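Local coordinates for protein Cry37AA1 (Bacillus thuringiensis, PDB 4RHZ) that binds calcium through a C2-like beta-sandwich and pairs with Cry23Aa1 in a binary complex, probably acting with it as an insecticidal toxin, at residues Y30-D35 against S63-S68; I10-E15 against G77-Y82. One frame throughout, in Å; residues are numbered along the deposited sequence.

Interaction 1: Y30-D35 against S63-S68; sequences YLTNPD and SSDTGS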
loop_
_atom_site.group_PDB
_atom_site.type_symbol
_atom_site.label_atom_id
_atom_site.label_comp_id
_atom_site.label_asym_id
_atom_site.label_seq_id
_atom_site.Cartn_x
_atom_site.Cartn_y
_atom_site.Cartn_z
ATOM N N TYR B 30 23.554 -8.942 -4.674
ATOM C CA TYR B 30 24.219 -10.157 -4.233
ATOM C C TYR B 30 23.251 -10.885 -3.341
ATOM O O TYR B 30 22.355 -10.253 -2.755
ATOM C CB TYR B 30 25.536 -9.841 -3.449
ATOM C CG TYR B 30 25.406 -8.996 -2.151
ATOM C CD1 TYR B 30 25.291 -9.597 -0.928
ATOM C CD2 TYR B 30 25.475 -7.625 -2.174
ATOM C CE1 TYR B 30 25.151 -8.858 0.255
ATOM C CE2 TYR B 30 25.398 -6.867 -1.002
ATOM C CZ TYR B 30 25.229 -7.506 0.209
ATOM O OH TYR B 30 25.110 -6.810 1.389
ATOM N N LEU B 31 23.436 -12.183 -3.166
ATOM C CA LEU B 31 22.610 -12.926 -2.240
ATOM C C LEU B 31 23.018 -12.758 -0.780
ATOM O O LEU B 31 22.320 -12.070 0.006
ATOM C CB LEU B 31 22.552 -14.406 -2.615
ATOM C CG LEU B 31 21.554 -14.759 -3.744
ATOM C CD1 LEU B 31 21.499 -13.769 -4.881
ATOM C CD2 LEU B 31 21.829 -16.188 -4.341
ATOM N N THR B 32 24.143 -13.363 -0.398
ATOM C CA THR B 32 24.511 -13.328 1.024
ATOM C C THR B 32 25.896 -12.842 1.236
ATOM O O THR B 32 26.221 -12.393 2.355
ATOM C CB THR B 32 24.351 -14.672 1.685
ATOM O OG1 THR B 32 25.007 -15.635 0.884
ATOM C CG2 THR B 32 22.809 -15.098 1.734
ATOM N N ASN B 33 26.715 -12.932 0.179
ATOM C CA ASN B 33 28.116 -12.527 0.233
ATOM C C ASN B 33 28.357 -11.252 -0.538
ATOM O O ASN B 33 28.313 -11.247 -1.732
ATOM C CB ASN B 33 29.060 -13.666 -0.293
ATOM C CG ASN B 33 30.578 -13.327 -0.061
ATOM O OD1 ASN B 33 30.988 -12.137 -0.124
ATOM N ND2 ASN B 33 31.416 -14.388 0.227
ATOM N N PRO B 34 28.686 -10.174 0.142
ATOM C CA PRO B 34 28.801 -8.866 -0.570
ATOM C C PRO B 34 29.888 -8.835 -1.658
ATOM O O PRO B 34 29.814 -7.960 -2.571
ATOM C CB PRO B 34 29.207 -7.890 0.539
ATOM C CG PRO B 34 28.632 -8.476 1.754
ATOM C CD PRO B 34 28.763 -10.013 1.603
ATOM N N ASP B 35 30.893 -9.738 -1.570
ATOM C CA ASP B 35 31.867 -9.788 -2.643
ATOM C C ASP B 35 31.324 -10.494 -3.870
ATOM O O ASP B 35 31.965 -10.428 -4.886
ATOM C CB ASP B 35 33.128 -10.595 -2.262
ATOM C CG ASP B 35 33.936 -9.998 -1.093
ATOM O OD1 ASP B 35 34.545 -10.822 -0.341
ATOM O OD2 ASP B 35 33.994 -8.769 -0.970
ATOM N N SER B 63 21.985 -18.471 -8.802
ATOM C CA SER B 63 21.871 -19.547 -7.822
ATOM C C SER B 63 22.592 -19.148 -6.579
ATOM O O SER B 63 23.428 -18.208 -6.595
ATOM C CB SER B 63 22.449 -20.861 -8.366
ATOM O OG SER B 63 23.845 -20.715 -8.620
ATOM N N SER B 64 22.274 -19.848 -5.525
ATOM C CA SER B 64 22.871 -19.663 -4.248
ATOM C C SER B 64 24.033 -20.601 -4.002
ATOM O O SER B 64 24.350 -21.457 -4.786
ATOM C CB SER B 64 21.842 -19.822 -3.174
ATOM O OG SER B 64 21.541 -21.149 -2.967
ATOM N N ASP B 65 24.601 -20.452 -2.835
ATOM C CA ASP B 65 25.735 -21.189 -2.383
ATOM C C ASP B 65 25.454 -22.641 -2.387
ATOM O O ASP B 65 26.264 -23.429 -2.769
ATOM C CB ASP B 65 25.698 -20.977 -0.893
ATOM C CG ASP B 65 26.809 -20.261 -0.397
ATOM O OD1 ASP B 65 26.697 -19.757 0.708
ATOM O OD2 ASP B 65 27.796 -20.189 -1.106
ATOM N N THR B 66 24.277 -22.972 -1.917
ATOM C CA THR B 66 23.829 -24.315 -1.764
ATOM C C THR B 66 22.870 -24.778 -2.797
ATOM O O THR B 66 22.456 -25.889 -2.783
ATOM C CB THR B 66 23.099 -24.368 -0.455
ATOM O OG1 THR B 66 22.171 -23.285 -0.401
ATOM C CG2 THR B 66 24.068 -24.164 0.642
ATOM N N GLY B 67 22.505 -23.919 -3.702
ATOM C CA GLY B 67 21.501 -24.269 -4.702
ATOM C C GLY B 67 20.107 -24.275 -4.094
ATOM O O GLY B 67 19.138 -24.590 -4.774
ATOM N N SER B 68 19.986 -23.931 -2.816
ATOM C CA SER B 68 18.676 -23.815 -2.195
ATOM C C SER B 68 17.851 -22.649 -2.757
ATOM O O SER B 68 18.406 -21.814 -3.513
ATOM C CB SER B 68 18.849 -23.628 -0.705
ATOM O OG SER B 68 18.874 -24.939 -0.192
HETATM O O HOH W 1 24.123 -17.958 -1.462
#
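L31 and S64 meet between two connecting loops at one end of the C2-like beta-sandwich, one following strand 26-30 and the other strand 55-62, which belong to opposite sheets. The apolar part of the contact rests on a single methyl group. CD2 of L31 comes up against the backbone of the second loop, 3.4 Å from S63 O and 3.6 Å from S64 CA, and lies alongside S64 CB at 3.8 Å. With CB already pointed at the second loop, CG anti to the carbonyl carbon (chi1 -81°) sets the CD2 methyl against it, while I70 packs on the same side chain.

No direct hydrogen bond joins 30-35 to 63-68, although Q72 NE2, further along the second loop, bonds L31 O. Between the two segments, a water accepts from D65 N (2.9 Å) and makes a weak, longer contact with T32 OG1.

Within the first loop, N33 OD1 accepts from D35 N at 2.8 Å, forming an Asx turn that bends the chain over P34, whose CA sits above the centre of the Y30 ring. Around this turn the segment meets the Cry23Aa1 chain: D35 forms a salt bridge with its R242, and Y30 OH bonds its T247. In the second loop S64 OG donates to S68 O across 3.3 Å, approaching at a C=O...donor angle of 117° and tilted 29° from the carbonyl plane.

Interaction 2: I10-E15 against G77-Y82; sequences INFYNE and GDVKEY
The two sheets of the beta-sandwich face each other where strand 4-13 passes over strand 73-81, and F12 meets V79 in the interior between them. CG1 of V79 sits at the edge of the F12 ring, near its plane, and lies 4.1 Å from F12 CD2. Placing CG1 anti to the backbone N of V79 (chi1 -178°) brings this methyl to the ring edge, and the two side chains cross at about a right angle. One ring face of F12 is packed by I10 CG2, 3.6 Å above the plane and offset toward the rim. I27 of strand 26-30 touches both F12 and V79, while W41 meets the phenylalanine ring, extending the apolar filling.

This face-to-face packing of antiparallel sheets accords with the C2-like fold, and here the apolar layer gives way to polar groups toward the end that holds the calcium ion. N14 extends CG anti to its backbone N, which carries the amide toward E81. N14 ND2 lies over the face of the E81 carboxylate, 3.2 Å from E81 CD and the same from E81 OE1, with the amide and carboxylate planes 80° apart. Stronger polar partners of both groups lie outside this pair: N14 OD1 bonds S115 OG, and E81 OE1 accepts from the backbone N of E22. N14 ND2 donates to OD2 of D89, a calcium ligand together with E112. The asparagine therefore belongs to the second shell of the metal site, its side chain about 5 Å from the ion at the nearest atoms, and its bonds to S115 and D89 use both ends of the amide.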
loop_
_atom_site.group_PDB
_atom_site.type_symbol
_atom_site.label_atom_id
_atom_site.label_comp_id
_atom_site.label_asym_id
_atom_site.label_seq_id
_atom_site.Cartn_x
_atom_site.Cartn_y
_atom_site.Cartn_z
ATOM N N ILE B 10 13.320 -2.263 -12.293
ATOM C CA ILE B 10 13.912 -1.183 -11.655
ATOM C C ILE B 10 13.238 0.098 -12.123
ATOM O O ILE B 10 13.046 0.276 -13.346
ATOM C CB ILE B 10 15.395 -1.106 -12.105
ATOM C CG1 ILE B 10 16.131 -2.458 -11.832
ATOM C CG2 ILE B 10 16.049 0.090 -11.521
ATOM C CD1 ILE B 10 17.575 -2.458 -12.289
ATOM N N ASN B 11 12.933 1.008 -11.167
ATOM C CA ASN B 11 12.364 2.297 -11.490
ATOM C C ASN B 11 13.186 3.413 -10.980
ATOM O O ASN B 11 13.615 3.370 -9.823
ATOM C CB ASN B 11 10.970 2.378 -10.895
ATOM C CG ASN B 11 9.964 1.726 -11.789
ATOM O OD1 ASN B 11 9.624 2.293 -12.801
ATOM N ND2 ASN B 11 9.534 0.512 -11.472
ATOM N N PHE B 12 13.395 4.424 -11.838
ATOM C CA PHE B 12 14.211 5.565 -11.538
ATOM C C PHE B 12 13.344 6.813 -11.335
ATOM O O PHE B 12 12.426 7.017 -12.070
ATOM C CB PHE B 12 15.161 5.815 -12.692
ATOM C CG PHE B 12 16.049 4.616 -13.054
ATOM C CD1 PHE B 12 15.605 3.645 -13.965
ATOM C CD2 PHE B 12 17.357 4.503 -12.507
ATOM C CE1 PHE B 12 16.437 2.564 -14.316
ATOM C CE2 PHE B 12 18.192 3.458 -12.850
ATOM C CZ PHE B 12 17.750 2.465 -13.765
ATOM N N TYR B 13 13.682 7.686 -10.376
ATOM C CA TYR B 13 12.873 8.846 -10.047
ATOM C C TYR B 13 13.811 9.988 -9.825
ATOM O O TYR B 13 14.851 9.778 -9.182
ATOM C CB TYR B 13 12.077 8.598 -8.771
ATOM C CG TYR B 13 11.109 7.494 -8.894
ATOM C CD1 TYR B 13 9.790 7.727 -9.349
ATOM C CD2 TYR B 13 11.485 6.204 -8.578
ATOM C CE1 TYR B 13 8.840 6.625 -9.483
ATOM C CE2 TYR B 13 10.591 5.154 -8.654
ATOM C CZ TYR B 13 9.258 5.352 -9.132
ATOM O OH TYR B 13 8.392 4.250 -9.206
ATOM N N ASN B 14 13.466 11.179 -10.350
ATOM C CA ASN B 14 14.237 12.436 -10.142
ATOM C C ASN B 14 13.246 13.556 -10.451
ATOM O O ASN B 14 12.906 13.733 -11.610
ATOM C CB ASN B 14 15.421 12.500 -11.103
ATOM C CG ASN B 14 16.505 13.562 -10.737
ATOM O OD1 ASN B 14 16.610 14.116 -9.628
ATOM N ND2 ASN B 14 17.370 13.797 -11.702
ATOM N N GLU B 15 12.708 14.236 -9.430
ATOM C CA GLU B 15 11.738 15.328 -9.624
ATOM C C GLU B 15 12.357 16.456 -10.462
ATOM O O GLU B 15 13.404 16.992 -10.096
ATOM C CB GLU B 15 11.325 15.927 -8.304
ATOM C CG GLU B 15 9.849 16.215 -8.273
ATOM C CD GLU B 15 9.413 17.082 -7.100
ATOM O OE1 GLU B 15 9.735 18.261 -7.028
ATOM O OE2 GLU B 15 8.667 16.579 -6.262
ATOM N N GLY B 77 23.526 0.836 -5.387
ATOM C CA GLY B 77 23.677 1.507 -6.642
ATOM C C GLY B 77 24.516 2.747 -6.480
ATOM O O GLY B 77 24.546 3.370 -5.387
ATOM N N ASP B 78 25.195 3.089 -7.569
ATOM C CA ASP B 78 25.809 4.379 -7.760
ATOM C C ASP B 78 25.112 4.946 -8.990
ATOM O O ASP B 78 25.497 4.641 -10.124
ATOM C CB ASP B 78 27.316 4.227 -8.110
ATOM C CG ASP B 78 28.044 5.565 -8.160
ATOM O OD1 ASP B 78 27.421 6.654 -8.316
ATOM O OD2 ASP B 78 29.267 5.539 -7.904
ATOM N N VAL B 79 24.085 5.748 -8.780
ATOM C CA VAL B 79 23.192 6.174 -9.874
ATOM C C VAL B 79 23.086 7.677 -9.835
ATOM O O VAL B 79 22.742 8.252 -8.815
ATOM C CB VAL B 79 21.783 5.524 -9.736
ATOM C CG1 VAL B 79 20.847 5.915 -10.913
ATOM C CG2 VAL B 79 21.905 4.009 -9.621
ATOM N N LYS B 80 23.371 8.277 -10.976
ATOM C CA LYS B 80 23.373 9.698 -11.162
ATOM C C LYS B 80 22.664 10.302 -12.356
ATOM O O LYS B 80 22.407 9.740 -13.419
ATOM C CB LYS B 80 24.793 10.238 -11.189
ATOM C CG LYS B 80 25.547 10.121 -9.935
ATOM C CD LYS B 80 26.922 10.599 -10.101
ATOM C CE LYS B 80 27.805 9.938 -9.138
ATOM N NZ LYS B 80 28.959 10.739 -8.834
ATOM N N GLU B 81 22.369 11.541 -12.107
ATOM C CA GLU B 81 21.907 12.454 -13.086
ATOM C C GLU B 81 22.856 13.601 -13.245
ATOM O O GLU B 81 23.422 14.307 -12.260
ATOM C CB GLU B 81 20.444 12.793 -13.095
ATOM C CG GLU B 81 19.909 12.654 -14.478
ATOM C CD GLU B 81 18.502 13.123 -14.616
ATOM O OE1 GLU B 81 17.590 12.326 -14.532
ATOM O OE2 GLU B 81 18.309 14.304 -14.818
ATOM N N TYR B 82 22.890 13.825 -14.553
ATOM C CA TYR B 82 23.749 14.632 -15.372
ATOM C C TYR B 82 23.830 16.019 -14.910
ATOM O O TYR B 82 22.858 16.652 -14.589
ATOM C CB TYR B 82 23.175 14.690 -16.797
ATOM C CG TYR B 82 21.639 14.814 -16.907
ATOM C CD1 TYR B 82 20.841 13.692 -16.865
ATOM C CD2 TYR B 82 21.007 16.033 -17.069
ATOM C CE1 TYR B 82 19.472 13.765 -16.958
ATOM C CE2 TYR B 82 19.615 16.108 -17.176
ATOM C CZ TYR B 82 18.856 14.953 -17.117
ATOM O OH TYR B 82 17.479 14.944 -17.203
#

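How the interactions relate
Interaction 2 is a buried contact between facing sheets, whereas interaction 1 is a surface contact between loops; the chain's centre lies between them, and their own centres are about 26 Å apart. Both 30-35 and 63-68 fall in the sequence between 10-15 and 77-82. Both contacts join elements of the two sheets, interaction 2 through strands 4-13 and 73-81 and interaction 1 through the loops that follow strands 26-30 and 55-62. Interaction 1 combines a leucine methyl with a water link beside the Cry23Aa1 interface. Interaction 2 has an aromatic-aliphatic interior and a polar end directed to the calcium site, and Cry23Aa1 makes no contact with 10-15 or 77-82.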